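Poly(A) RNA polymerase protein 2 (Saccharomyces cerevisiae, PDB 3NYB) adds poly(A) tails to RNA as the catalytic subunit of the TRAMP surveillance complex, working together with the zinc-knuckle protein Air2p. Local coordinates at the interface of chains A and B. Residues are numbered along the deposited sequence; one frame, centred on the assembly and turned at random. Chains: chain A, Poly(A) RNA polymerase protein 2; chain B, Protein AIR2.

Contact 1: the interface of chains A and B. Residues chain A 229-234; chain B 51, 67-68.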
# COMPACT_ATOMS: atom_id res chain seq x y z
N PHE A 229 7.14 -5.36 13.63
CA PHE A 229 8.29 -4.93 12.85
C PHE A 229 9.20 -4.02 13.68
O PHE A 229 8.76 -3.04 14.27
CB PHE A 229 7.88 -4.27 11.54
CG PHE A 229 9.03 -4.01 10.60
CD1 PHE A 229 9.44 -4.98 9.71
CD2 PHE A 229 9.70 -2.80 10.62
CE1 PHE A 229 10.51 -4.74 8.85
CE2 PHE A 229 10.76 -2.55 9.76
CZ PHE A 229 11.17 -3.52 8.88
N GLY A 230 10.49 -4.37 13.72
CA GLY A 230 11.46 -3.59 14.47
C GLY A 230 11.83 -2.31 13.74
O GLY A 230 12.91 -2.20 13.16
N TYR A 231 10.92 -1.35 13.76
CA TYR A 231 11.14 -0.09 13.07
C TYR A 231 12.44 0.57 13.47
O TYR A 231 13.16 1.10 12.62
CB TYR A 231 9.97 0.86 13.32
CG TYR A 231 8.75 0.47 12.52
CD1 TYR A 231 8.59 0.93 11.22
CD2 TYR A 231 7.79 -0.37 13.05
CE1 TYR A 231 7.49 0.58 10.48
CE2 TYR A 231 6.68 -0.74 12.32
CZ TYR A 231 6.54 -0.26 11.03
OH TYR A 231 5.44 -0.62 10.28
N ASP A 232 12.73 0.54 14.77
CA ASP A 232 13.95 1.12 15.30
C ASP A 232 15.20 0.53 14.67
O ASP A 232 16.13 1.26 14.33
CB ASP A 232 14.00 0.95 16.83
CG ASP A 232 13.14 1.96 17.57
OD1 ASP A 232 13.52 3.15 17.63
OD2 ASP A 232 12.08 1.56 18.10
N ASP A 233 15.21 -0.79 14.48
CA ASP A 233 16.44 -1.52 14.13
C ASP A 233 16.50 -2.16 12.73
O ASP A 233 17.59 -2.46 12.25
CB ASP A 233 16.73 -2.59 15.19
CG ASP A 233 16.67 -2.05 16.61
OD1 ASP A 233 17.46 -1.15 16.95
OD2 ASP A 233 15.84 -2.55 17.40
N VAL A 234 15.35 -2.39 12.09
CA VAL A 234 15.34 -3.11 10.82
C VAL A 234 15.03 -2.23 9.60
O VAL A 234 14.13 -1.40 9.65
CB VAL A 234 14.33 -4.28 10.84
CG1 VAL A 234 14.46 -5.12 9.59
CG2 VAL A 234 14.54 -5.12 12.08
N ASN B 51 12.85 -8.48 13.81
CA ASN B 51 13.28 -7.93 15.10
C ASN B 51 14.70 -7.37 15.04
O ASN B 51 14.96 -6.26 15.50
CB ASN B 51 13.18 -9.00 16.18
CG ASN B 51 13.41 -8.45 17.56
OD1 ASN B 51 14.07 -9.07 18.38
ND2 ASN B 51 12.88 -7.26 17.81
N SER B 67 12.29 -5.30 19.43
CA SER B 67 12.39 -3.91 18.99
C SER B 67 11.05 -3.18 19.00
O SER B 67 10.98 -1.99 18.69
CB SER B 67 13.00 -3.84 17.59
OG SER B 67 12.90 -2.53 17.05
N SER B 68 10.00 -3.90 19.34
CA SER B 68 8.67 -3.31 19.37
C SER B 68 8.12 -3.37 20.78
O SER B 68 7.83 -4.44 21.30
CB SER B 68 7.73 -4.05 18.42
OG SER B 68 6.40 -3.60 18.58

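Contact 2: the interface of chains A and B. Residues chain A 224, 228-230, 245; chain B 50, 76, 78.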
# COMPACT_ATOMS: atom_id res chain seq x y z
N LEU A 224 2.14 -7.78 11.02
CA LEU A 224 3.57 -7.61 10.88
C LEU A 224 3.95 -6.17 11.12
O LEU A 224 4.72 -5.86 12.02
CB LEU A 224 4.03 -8.07 9.50
CG LEU A 224 5.54 -8.10 9.29
CD1 LEU A 224 6.06 -6.75 8.91
CD2 LEU A 224 6.24 -8.59 10.55
N ASN A 228 4.86 -5.97 15.22
CA ASN A 228 6.11 -6.70 15.38
C ASN A 228 7.33 -6.10 14.71
O ASN A 228 8.45 -6.33 15.16
CB ASN A 228 5.95 -8.14 14.90
CG ASN A 228 4.74 -8.80 15.47
OD1 ASN A 228 4.49 -8.73 16.67
ND2 ASN A 228 3.97 -9.46 14.62
N PHE A 229 7.14 -5.36 13.63
CA PHE A 229 8.29 -4.93 12.85
C PHE A 229 9.20 -4.02 13.68
O PHE A 229 8.76 -3.04 14.27
CB PHE A 229 7.88 -4.27 11.54
CG PHE A 229 9.03 -4.01 10.60
CD1 PHE A 229 9.44 -4.98 9.71
CD2 PHE A 229 9.70 -2.80 10.62
CE1 PHE A 229 10.51 -4.74 8.85
CE2 PHE A 229 10.76 -2.55 9.76
CZ PHE A 229 11.17 -3.52 8.88
N GLY A 230 10.49 -4.37 13.72
CA GLY A 230 11.46 -3.59 14.47
C GLY A 230 11.83 -2.31 13.74
O GLY A 230 12.91 -2.20 13.16
N TYR A 245 15.83 -7.80 4.72
CA TYR A 245 16.01 -6.93 5.88
C TYR A 245 17.50 -6.79 6.16
O TYR A 245 18.27 -7.73 5.99
CB TYR A 245 15.36 -7.50 7.14
CG TYR A 245 13.89 -7.79 7.07
CD1 TYR A 245 13.06 -7.14 6.17
CD2 TYR A 245 13.31 -8.71 7.95
CE1 TYR A 245 11.70 -7.42 6.12
CE2 TYR A 245 11.96 -8.98 7.91
CZ TYR A 245 11.15 -8.34 7.00
OH TYR A 245 9.81 -8.62 6.97
N TYR B 50 12.39 -9.83 11.59
CA TYR B 50 11.80 -8.51 11.65
C TYR B 50 12.24 -7.75 12.88
O TYR B 50 12.04 -6.54 12.99
CB TYR B 50 10.28 -8.59 11.57
CG TYR B 50 9.58 -9.29 12.72
CD1 TYR B 50 9.69 -8.82 14.02
CD2 TYR B 50 8.78 -10.39 12.50
CE1 TYR B 50 9.04 -9.44 15.07
CE2 TYR B 50 8.12 -11.03 13.53
CZ TYR B 50 8.25 -10.55 14.82
OH TYR B 50 7.59 -11.19 15.84
N SER B 76 3.14 -14.75 15.90
CA SER B 76 2.78 -14.13 14.63
C SER B 76 2.78 -15.13 13.50
O SER B 76 2.96 -16.33 13.70
CB SER B 76 3.74 -13.01 14.26
OG SER B 76 3.33 -11.79 14.85
N PHE B 78 5.03 -14.99 11.45
CA PHE B 78 6.45 -15.14 11.16
C PHE B 78 7.25 -15.90 12.22
O PHE B 78 8.24 -15.40 12.75
CB PHE B 78 7.08 -13.78 10.87
CG PHE B 78 6.65 -13.20 9.56
CD1 PHE B 78 7.37 -13.45 8.41
CD2 PHE B 78 5.50 -12.43 9.47
CE1 PHE B 78 6.97 -12.92 7.19
CE2 PHE B 78 5.09 -11.90 8.26
CZ PHE B 78 5.83 -12.15 7.12

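Contact 3: the interface of chains A and B. Residues chain A 19, 212-213; chain B 29.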
# COMPACT_ATOMS: atom_id res chain seq x y z
N ASP A 19 -12.31 -16.64 4.30
CA ASP A 19 -12.68 -16.79 2.89
C ASP A 19 -13.69 -15.71 2.52
O ASP A 19 -13.54 -15.02 1.52
CB ASP A 19 -13.26 -18.17 2.63
CG ASP A 19 -12.23 -19.28 2.77
OD1 ASP A 19 -11.11 -18.99 3.24
OD2 ASP A 19 -12.55 -20.43 2.40
N ASP A 212 -5.70 -16.91 -3.26
CA ASP A 212 -6.70 -17.73 -2.57
C ASP A 212 -6.61 -17.55 -1.06
O ASP A 212 -7.25 -18.28 -0.30
CB ASP A 212 -6.56 -19.21 -2.94
CG ASP A 212 -7.02 -19.50 -4.36
OD1 ASP A 212 -7.94 -18.81 -4.86
OD2 ASP A 212 -6.46 -20.44 -4.98
N ASN A 213 -5.82 -16.57 -0.64
CA ASN A 213 -5.54 -16.37 0.78
C ASN A 213 -5.37 -14.89 1.15
O ASN A 213 -4.69 -14.56 2.13
CB ASN A 213 -4.28 -17.16 1.17
CG ASN A 213 -4.51 -18.67 1.18
OD1 ASN A 213 -5.10 -19.21 2.12
ND2 ASN A 213 -4.02 -19.35 0.14
N ILE B 29 -5.56 -21.72 2.79
CA ILE B 29 -5.95 -22.69 1.79
C ILE B 29 -4.69 -23.08 1.03
O ILE B 29 -4.08 -22.24 0.35
CB ILE B 29 -6.97 -22.13 0.82
CG1 ILE B 29 -8.19 -21.62 1.58
CG2 ILE B 29 -7.39 -23.20 -0.16
CD1 ILE B 29 -9.29 -21.13 0.67

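Contact 1: the interface of chains A and B
B:Ser67 is set against the loop of A:Gly230 and A:Asp233, and it gives up more surface here than any other residue of the patch, 69 Å². Its hydroxyl, OG, donates a hydrogen bond of 3.0 Å to the carboxylate oxygen OD2 of A:Asp233; a small hydroxyl fits close to the loop, and a carboxylate supplies its acceptor. The serine hydroxyl approaches obliquely, 45° above the carboxylate plane. OG lies anti to the serine's own backbone N (chi1 170°), which turns the hydroxyl toward the polymerase loop. The serine methylene packs on A:Gly230, with CB 3.5 Å from the glycine CA; a residue without a side chain suits this spot, since it lets the partner come near. A:Asp232 adds its CB, 3.7 Å from the OG of B:Ser67. With a leucine in place of A:Asp233, the hydroxyl of B:Ser67 would probably lose its acceptor and face a branched apolar group instead. At the margin, the CG2 methyl of A:Val234 touches the backbone O of B:Asn51 at 3.6 Å. On the polymerase side the site is the turn between helix 214-228 and strand 234-238; on the Air2p side B:Asn51 lies between zinc ligands B:Cys49 and B:Cys52, and B:Ser67 follows the last ligand, B:Cys62.

Contact 2: the interface of chains A and B
B:Tyr50 lies against A:Leu224 and A:Asn228 in the last turns of helix 214-228, its ring forming the apolar centre of the contact. It belongs to the CCHC zinc knuckle of Air2p, between the zinc ligands B:Cys49 and B:Cys52. The CB of A:Asn228 sits over one face of the tyrosine ring, 3.6 Å from its centroid, a CH-pi contact in which the amide plane is turned only 20° from the ring. The methyl CD2 of A:Leu224 reaches CD2 of B:Tyr50 at 3.7 Å, the two side chains running past one another in opposite directions. A chi1 of 64° puts the tyrosine ring between its own backbone N and carbonyl carbon, and from there it reaches the helix end. B:Phe78 crosses A:Leu224 at about a right angle, its CE2 being 4.0 Å from the leucine CG; a branched aliphatic residue can serve both aromatic partners. A:Tyr245, from strand 243-247, brings its CE2 to 3.8 Å from the CA of B:Tyr50. Toward the rim, the amide N of A:Gly230 donates to the carbonyl O of B:Tyr50 over 2.8 Å, somewhat tilted from the carbonyl plane. The side-chain amide of A:Asn228 also faces the hydroxyl of B:Ser76, but their modelled separation is too short to be trusted.

Contact 3: the interface of chains A and B
A:Asn213 faces the backbone of B:Ile29 with the flat end of its side-chain amide, both amide atoms engaging one residue. B:Ile29 belongs to the CCHC-type zinc finger region of Air2p, after the zinc ligands B:Cys8, B:His16 and B:Cys21. The asparagine oxygen OD1 accepts a hydrogen bond from the backbone N of B:Ile29 at 2.6 Å, nearly straight at 166°. Its nitrogen ND2 donates to the carbonyl O of the same isoleucine at 2.9 Å. Each acceptor is met in its carbonyl plane, on a lone pair, and the isoleucine O lies only 8° out of the asparagine's amide plane. This double grip fixes the flip of the amide, because exchanging its ends would set oxygen against oxygen and nitrogen against nitrogen. Asparagine suits the place by carrying a donor and an acceptor side by side, matching the N-H and C=O of a single residue in an extended chain. The beta-branched isoleucine sends its CG1-CD1 arm along the polymerase surface, and CG1 lies anti to the carbonyl carbon (chi1 -56°), with the chain extended beyond it to CD1. That methyl, CD1 of B:Ile29, ends 3.6 Å from the backbone O of A:Asp212, in the 3-10 helix 210-212. A:Asp19, in helix 17-31, comes from the opposite direction, its carboxylate oxygen OD2 in van der Waals contact with CD1 of B:Ile29 at 3.8 Å.

Contact 1 and contact 2 are neighbours, the centres of their C-alpha atoms about 7 Å apart, and both use A:Phe229 and A:Gly230 where helix 214-228 ends. They probably form one continuous surface for the later of the two knuckles in this Air2p fragment and the chain that follows it. Contact 3 is separate, its C-alpha centre about 22 Å from that of contact 2 and 29 Å from that of contact 1; it takes an earlier part of Air2p to the region just before that helix and to helix 17-31, distant in sequence. Air2p therefore grips the polymerase near both ends of helix 214-228, a spread that suits the Trf4p/Air2p heterodimer to which Mtr4p binds.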